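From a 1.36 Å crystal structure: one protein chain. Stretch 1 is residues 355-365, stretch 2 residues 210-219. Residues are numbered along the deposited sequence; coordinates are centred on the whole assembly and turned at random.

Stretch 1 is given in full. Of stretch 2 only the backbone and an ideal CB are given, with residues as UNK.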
ATOM      1  N   GLU A 355      -4.524  -3.517  14.106  1.00 13.94           N
ATOM      2  CA  GLU A 355      -5.465  -4.624  13.888  1.00 15.60           C
ATOM      3  C   GLU A 355      -6.134  -4.383  12.517  1.00 15.64           C
ATOM      4  O   GLU A 355      -6.265  -5.331  11.705  1.00 15.42           O
ATOM      5  CB  GLU A 355      -6.482  -4.617  15.018  1.00 17.94           C
ATOM      6  CG  GLU A 355      -7.579  -5.605  14.819  1.00 21.23           C
ATOM      7  CD  GLU A 355      -7.247  -7.041  15.131  1.00 27.97           C
ATOM      8  OE1 GLU A 355      -6.382  -7.263  15.987  1.00 33.28           O
ATOM      9  OE2 GLU A 355      -7.929  -7.938  14.558  1.00 33.67           O
ATOM     10  N   PHE A 356      -6.542  -3.148  12.236  1.00 14.82           N
ATOM     11  CA  PHE A 356      -7.187  -2.794  10.945  1.00 15.40           C
ATOM     12  C   PHE A 356      -6.270  -3.144   9.782  1.00 15.40           C
ATOM     13  O   PHE A 356      -6.732  -3.798   8.805  1.00 16.95           O
ATOM     14  CB  PHE A 356      -7.607  -1.334  10.896  1.00 16.79           C
ATOM     15  CG  PHE A 356      -8.238  -0.983   9.575  1.00 18.22           C
ATOM     16  CD1 PHE A 356      -7.457  -0.686   8.468  1.00 18.80           C
ATOM     17  CD2 PHE A 356      -9.616  -1.016   9.414  1.00 19.51           C
ATOM     18  CE1 PHE A 356      -8.042  -0.332   7.250  1.00 19.73           C
ATOM     19  CE2 PHE A 356     -10.198  -0.681   8.201  1.00 19.75           C
ATOM     20  CZ  PHE A 356      -9.409  -0.341   7.112  1.00 20.54           C
ATOM     21  N   ILE A 357      -5.005  -2.746   9.879  1.00 14.01           N
ATOM     22  CA  ILE A 357      -4.063  -2.946   8.742  1.00 15.53           C
ATOM     23  C   ILE A 357      -3.785  -4.438   8.548  1.00 14.70           C
ATOM     24  O   ILE A 357      -3.413  -4.854   7.416  1.00 16.07           O
ATOM     25  CB  ILE A 357      -2.776  -2.120   8.935  1.00 15.93           C
ATOM     26  CG1 ILE A 357      -3.152  -0.644   8.900  1.00 19.40           C
ATOM     27  CG2 ILE A 357      -1.707  -2.470   7.902  1.00 15.71           C
ATOM     28  CD1 ILE A 357      -2.065   0.299   9.226  1.00 22.49           C
ATOM     29  N   SER A 358      -3.891  -5.239   9.598  1.00 14.56           N
ATOM     30  CA  SER A 358      -3.608  -6.687   9.557  1.00 15.40           C
ATOM     31  C   SER A 358      -4.705  -7.473   8.833  1.00 16.23           C
ATOM     32  O   SER A 358      -4.533  -8.694   8.683  1.00 17.08           O
ATOM     33  CB  SER A 358      -3.436  -7.258  10.932  1.00 16.46           C
ATOM     34  OG  SER A 358      -4.651  -7.379  11.644  1.00 16.90           O
ATOM     35  N   LYS A 359      -5.824  -6.832   8.486  1.00 16.76           N
ATOM     36  CA  LYS A 359      -6.991  -7.535   7.899  1.00 17.87           C
ATOM     37  C   LYS A 359      -7.311  -6.892   6.556  1.00 16.25           C
ATOM     38  O   LYS A 359      -6.975  -5.733   6.360  1.00 16.41           O
ATOM     39  CB  LYS A 359      -8.166  -7.416   8.855  1.00 21.14           C
ATOM     40  CG  LYS A 359      -7.994  -8.262  10.102  1.00 24.88           C
ATOM     41  CD  LYS A 359      -9.168  -8.229  10.990  1.00 31.14           C
ATOM     42  CE  LYS A 359      -9.198  -7.011  11.887  1.00 36.05           C
ATOM     43  NZ  LYS A 359     -10.013  -7.277  13.099  1.00 39.92           N
ATOM     44  N   ASP A 360      -7.887  -7.657   5.642  1.00 17.05           N
ATOM     45  CA  ASP A 360      -8.203  -7.063   4.340  1.00 16.29           C
ATOM     46  C   ASP A 360      -9.011  -5.789   4.525  1.00 16.74           C
ATOM     47  O   ASP A 360      -9.971  -5.769   5.306  1.00 19.05           O
ATOM     48  CB  ASP A 360      -9.011  -8.018   3.474  1.00 17.96           C
ATOM     49  CG  ASP A 360      -8.170  -9.113   2.853  1.00 20.62           C
ATOM     50  OD1 ASP A 360      -6.928  -8.983   2.863  1.00 20.29           O
ATOM     51  OD2 ASP A 360      -8.786 -10.101   2.367  1.00 26.30           O
ATOM     52  N   ILE A 361      -8.720  -4.801   3.689  1.00 15.18           N
ATOM     53  CA  ILE A 361      -9.655  -3.671   3.504  1.00 16.23           C
ATOM     54  C   ILE A 361     -10.935  -4.219   2.882  1.00 16.12           C
ATOM     55  O   ILE A 361     -10.875  -5.003   1.909  1.00 16.94           O
ATOM     56  CB  ILE A 361      -9.009  -2.598   2.625  1.00 16.55           C
ATOM     57  CG1 ILE A 361      -7.693  -2.100   3.233  1.00 15.28           C
ATOM     58  CG2 ILE A 361      -9.996  -1.473   2.357  1.00 18.18           C
ATOM     59  CD1 ILE A 361      -6.823  -1.455   2.218  1.00 15.72           C
ATOM     60  N   ALA A 362     -12.088  -3.859   3.420  1.00 16.88           N
ATOM     61  CA  ALA A 362     -13.376  -4.392   2.919  1.00 18.48           C
ATOM     62  C   ALA A 362     -13.725  -3.662   1.632  1.00 19.05           C
ATOM     63  O   ALA A 362     -14.101  -2.492   1.694  1.00 22.92           O
ATOM     64  CB  ALA A 362     -14.427  -4.223   3.975  1.00 19.51           C
ATOM     65  N   PHE A 363     -13.514  -4.352   0.521  1.00 19.20           N
ATOM     66  CA  PHE A 363     -14.039  -3.997  -0.812  1.00 20.33           C
ATOM     67  C   PHE A 363     -15.302  -4.817  -1.061  1.00 22.65           C
ATOM     68  O   PHE A 363     -15.563  -5.796  -0.355  1.00 26.80           O
ATOM     69  CB  PHE A 363     -13.013  -4.354  -1.885  1.00 20.25           C
ATOM     70  CG  PHE A 363     -11.836  -3.412  -1.998  1.00 18.75           C
ATOM     71  CD1 PHE A 363     -10.788  -3.401  -1.098  1.00 19.74           C
ATOM     72  CD2 PHE A 363     -11.747  -2.584  -3.098  1.00 19.31           C
ATOM     73  CE1 PHE A 363      -9.711  -2.549  -1.276  1.00 17.78           C
ATOM     74  CE2 PHE A 363     -10.664  -1.756  -3.292  1.00 18.59           C
ATOM     75  CZ  PHE A 363      -9.669  -1.697  -2.351  1.00 18.11           C
ATOM     76  N   LYS A 364     -16.037  -4.445  -2.095  1.00 23.50           N
ATOM     77  CA  LYS A 364     -17.193  -5.244  -2.565  1.00 26.19           C
ATOM     78  C   LYS A 364     -16.728  -6.627  -3.028  1.00 29.83           C
ATOM     79  O   LYS A 364     -15.650  -6.714  -3.674  1.00 31.05           O
ATOM     80  CB  LYS A 364     -17.878  -4.452  -3.671  1.00 26.28           C
ATOM     81  CG  LYS A 364     -18.561  -3.224  -3.109  1.00 29.48           C
ATOM     82  CD  LYS A 364     -18.916  -2.140  -4.090  1.00 28.90           C
ATOM     83  CE  LYS A 364     -19.274  -0.869  -3.349  1.00 31.73           C
ATOM     84  NZ  LYS A 364     -20.344  -1.129  -2.343  1.00 33.93           N
ATOM     85  N   GLN A 365     -17.558  -7.637  -2.768  1.00 38.01           N
ATOM     86  CA  GLN A 365     -17.329  -9.056  -3.159  1.00 45.00           C
ATOM     87  C   GLN A 365     -17.852  -9.283  -4.580  1.00 46.27           C
ATOM     88  O   GLN A 365     -18.891  -8.716  -4.964  1.00 46.97           O
ATOM     89  CB  GLN A 365     -17.958  -9.994  -2.123  1.00 53.47           C
ATOM     90  CG  GLN A 365     -19.452  -9.792  -1.873  1.00 57.70           C
ATOM     91  CD  GLN A 365     -20.154 -11.104  -1.608  1.00 63.88           C
ATOM     92  OE1 GLN A 365     -19.957 -12.079  -2.335  1.00 72.75           O
ATOM     93  NE2 GLN A 365     -20.983 -11.145  -0.570  1.00 59.31           N
ATOM     94  N   UNK A 210      -9.115   5.078   4.491  1.00 12.96           N
ATOM     95  CA  UNK A 210      -8.902   3.802   3.763  1.00 12.84           C
ATOM     96  C   UNK A 210     -10.191   2.980   3.752  1.00 13.59           C
ATOM     97  O   UNK A 210     -10.525   2.410   2.700  1.00 14.14           O
ATOM     98  CB  UNK A 210      -7.771   2.993   4.401  1.00 12.84           C
ATOM     99  N   UNK A 211     -10.874   2.851   4.873  1.00 14.47           N
ATOM    100  CA  UNK A 211     -12.096   2.012   4.935  1.00 14.35           C
ATOM    101  C   UNK A 211     -13.166   2.641   4.047  1.00 13.92           C
ATOM    102  O   UNK A 211     -13.854   1.895   3.320  1.00 15.68           O
ATOM    103  CB  UNK A 211     -12.605   1.871   6.371  1.00 14.35           C
ATOM    104  N   UNK A 212     -13.322   3.948   4.106  1.00 13.21           N
ATOM    105  CA  UNK A 212     -14.378   4.641   3.308  1.00 13.54           C
ATOM    106  C   UNK A 212     -14.110   4.468   1.824  1.00 13.23           C
ATOM    107  O   UNK A 212     -15.034   4.160   1.070  1.00 13.87           O
ATOM    108  CB  UNK A 212     -14.441   6.131   3.651  1.00 13.54           C
ATOM    109  N   UNK A 213     -12.877   4.647   1.413  1.00 12.89           N
ATOM    110  CA  UNK A 213     -12.551   4.496  -0.030  1.00 12.65           C
ATOM    111  C   UNK A 213     -12.694   3.041  -0.412  1.00 13.42           C
ATOM    112  O   UNK A 213     -13.357   2.766  -1.438  1.00 13.92           O
ATOM    113  CB  UNK A 213     -11.138   4.990  -0.345  1.00 12.65           C
ATOM    114  N   UNK A 214     -12.064   2.121   0.311  1.00 14.55           N
ATOM    115  CA  UNK A 214     -12.104   0.705  -0.095  1.00 14.85           C
ATOM    116  C   UNK A 214     -13.538   0.238  -0.227  1.00 15.71           C
ATOM    117  O   UNK A 214     -13.846  -0.471  -1.210  1.00 17.09           O
ATOM    118  CB  UNK A 214     -11.357  -0.175   0.909  1.00 14.85           C
ATOM    119  N   UNK A 215     -14.408   0.627   0.708  1.00 15.42           N
ATOM    120  CA  UNK A 215     -15.791   0.160   0.730  1.00 15.37           C
ATOM    121  C   UNK A 215     -16.611   0.730  -0.417  1.00 15.57           C
ATOM    122  O   UNK A 215     -17.633   0.124  -0.698  1.00 18.38           O
ATOM    123  CB  UNK A 215     -16.447   0.526   2.063  1.00 15.37           C
ATOM    124  N   UNK A 216     -16.163   1.810  -1.044  1.00 14.88           N
ATOM    125  CA  UNK A 216     -16.905   2.564  -2.075  1.00 15.05           C
ATOM    126  C   UNK A 216     -16.317   2.307  -3.457  1.00 14.53           C
ATOM    127  O   UNK A 216     -16.922   2.800  -4.430  1.00 15.60           O
ATOM    128  CB  UNK A 216     -16.883   4.063  -1.770  1.00 15.05           C
ATOM    129  N   UNK A 217     -15.211   1.600  -3.588  1.00 14.65           N
ATOM    130  CA  UNK A 217     -14.594   1.376  -4.922  1.00 14.05           C
ATOM    131  C   UNK A 217     -15.462   0.465  -5.767  1.00 14.20           C
ATOM    132  O   UNK A 217     -15.906  -0.593  -5.309  1.00 16.23           O
ATOM    133  CB  UNK A 217     -13.195   0.771  -4.784  1.00 14.05           C
ATOM    134  N   UNK A 218     -15.662   0.892  -7.010  1.00 13.43           N
ATOM    135  CA  UNK A 218     -16.228   0.022  -8.061  1.00 14.29           C
ATOM    136  C   UNK A 218     -15.245   0.043  -9.233  1.00 14.62           C
ATOM    137  O   UNK A 218     -14.579   1.054  -9.421  1.00 15.30           O
ATOM    138  CB  UNK A 218     -17.621   0.483  -8.495  1.00 14.29           C
ATOM    139  N   UNK A 219     -15.164  -1.060  -9.977  1.00 14.76           N
ATOM    140  CA  UNK A 219     -14.309  -1.111 -11.192  1.00 15.21           C
ATOM    141  C   UNK A 219     -15.265  -1.186 -12.388  1.00 15.31           C
ATOM    142  O   UNK A 219     -16.067  -2.138 -12.424  1.00 17.89           O
ATOM    143  CB  UNK A 219     -13.347  -2.300 -11.171  1.00 15.21           C
TER

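Position 210 sits on a helical backbone with CA-to-CB pointing toward stretch 1. Its ideal CB lies 4.4 Å from Phe356 CE1 and 5.0 Å from Ile361 CD1, so the site offers hydrocarbon and nothing polar; leucine, isoleucine, valine or methionine would all suit. The deposited residue is Ile210. Its CG2 reaches the edge of the Phe356 ring, 3.9 Å from Phe356 CE1, and packs more tightly on the aliphatic neighbour, 3.6 Å from Ile361 CD1.

At 211 the CB points sideways, and its ideal position is already 4.0 Å from Phe356 CE2. A small apolar group makes contact without further reach; a longer chain could also be imagined running past the ring. Ala211 is found, its CB 4.0 Å from Phe356 CZ. Its carbonyl works too: a water donates to Ala211 O (2.8 Å) and to Ala362 O (2.7 Å), tying the backbones together.

Position 212 points away and 213 sideways, with no atom of stretch 1 within 5.5 Å of either ideal CB. Stretch 1 leaves both choices open; they are Ala212 and Ile213, the latter's end leading away.

Position 214 is the strictest. Its CB would point toward stretch 1 and lie 2.4 Å from Ile361 CG2, a clash, although phi and psi are ordinary helical values. In this arrangement only glycine fits. Gly214 lets the two stretches close in: its CA stands 3.9 Å from Ile361 CG2 and 4.1 Å from the centroid of the Phe363 ring, over the face in a CH-pi contact. Gly214 O receives a CA-H...O contact from Phe363 CA at 3.6 Å.

At 215 an ideal CB would be 3.8 Å from Ala362 O, which alone would admit alanine, but it would be crowded by the 211 carbonyl oxygen at 3.2 Å. Glycine is the easy answer, and Gly215 is present. Gly215 CA approaches Ala362 O to 3.3 Å in a CA-H...O contact, while Lys364 CE comes within 3.3 Å of Gly215 O.

Position 216 points away and is unconstrained by stretch 1; it is Ala216.

At 217, extended angles begin, and the ideal CB lies 3.9 Å from Phe363 CE2. A compact apolar residue, valine, isoleucine or alanine, would suit. Val217 places its CB 3.9 Å from Phe363 CE2. One water accepts from Lys364 N (2.8 Å) and donates to Gly214 O and Val217 O (2.7 Å each).

At 218 CA-to-CB points sideways, and the ideal CB is 5.3 Å from Lys364 CD, so many side chains would do; Val218 CG1 meets Lys364 CD at 4.1 Å. Position 219 finds nothing nearby, and Ile219 makes no contact.

Stretch 2 210-219: IAAIGGAVVI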
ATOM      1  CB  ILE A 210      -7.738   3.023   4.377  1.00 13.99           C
ATOM      2  CG1 ILE A 210      -6.422   3.754   4.129  1.00 14.82           C
ATOM      3  CG2 ILE A 210      -7.751   1.585   3.854  1.00 14.33           C
ATOM      4  CD1 ILE A 210      -5.266   3.252   4.985  1.00 16.17           C
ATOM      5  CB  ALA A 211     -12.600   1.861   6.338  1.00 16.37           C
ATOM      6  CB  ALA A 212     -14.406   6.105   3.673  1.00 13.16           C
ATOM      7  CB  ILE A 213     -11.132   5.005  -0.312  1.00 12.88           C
ATOM      8  CG1 ILE A 213     -11.061   6.514  -0.088  1.00 14.00           C
ATOM      9  CG2 ILE A 213     -10.728   4.582  -1.739  1.00 13.61           C
ATOM     10  CD1 ILE A 213      -9.676   7.100  -0.213  1.00 14.50           C
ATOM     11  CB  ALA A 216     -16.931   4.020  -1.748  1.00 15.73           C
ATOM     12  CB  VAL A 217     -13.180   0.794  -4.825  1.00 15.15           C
ATOM     13  CG1 VAL A 217     -12.715   0.213  -6.141  1.00 16.31           C
ATOM     14  CG2 VAL A 217     -12.240   1.865  -4.336  1.00 15.75           C
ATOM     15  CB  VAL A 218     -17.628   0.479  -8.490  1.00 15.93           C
ATOM     16  CG1 VAL A 218     -18.623   0.243  -7.371  1.00 16.71           C
ATOM     17  CG2 VAL A 218     -17.702   1.883  -9.046  1.00 16.40           C
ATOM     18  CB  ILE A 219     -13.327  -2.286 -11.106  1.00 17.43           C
ATOM     19  CG1 ILE A 219     -12.520  -2.376  -9.789  1.00 21.28           C
ATOM     20  CG2 ILE A 219     -12.456  -2.233 -12.359  1.00 17.89           C
ATOM     21  CD1 ILE A 219     -11.489  -1.367  -9.576  1.00 24.56           C
TER
HETATM   22  O   HOH W   1     -14.327  -0.800   3.756  1.00 20.67           O
HETATM   23  O   HOH W   2     -15.128  -1.960  -3.093  1.00 21.83           O
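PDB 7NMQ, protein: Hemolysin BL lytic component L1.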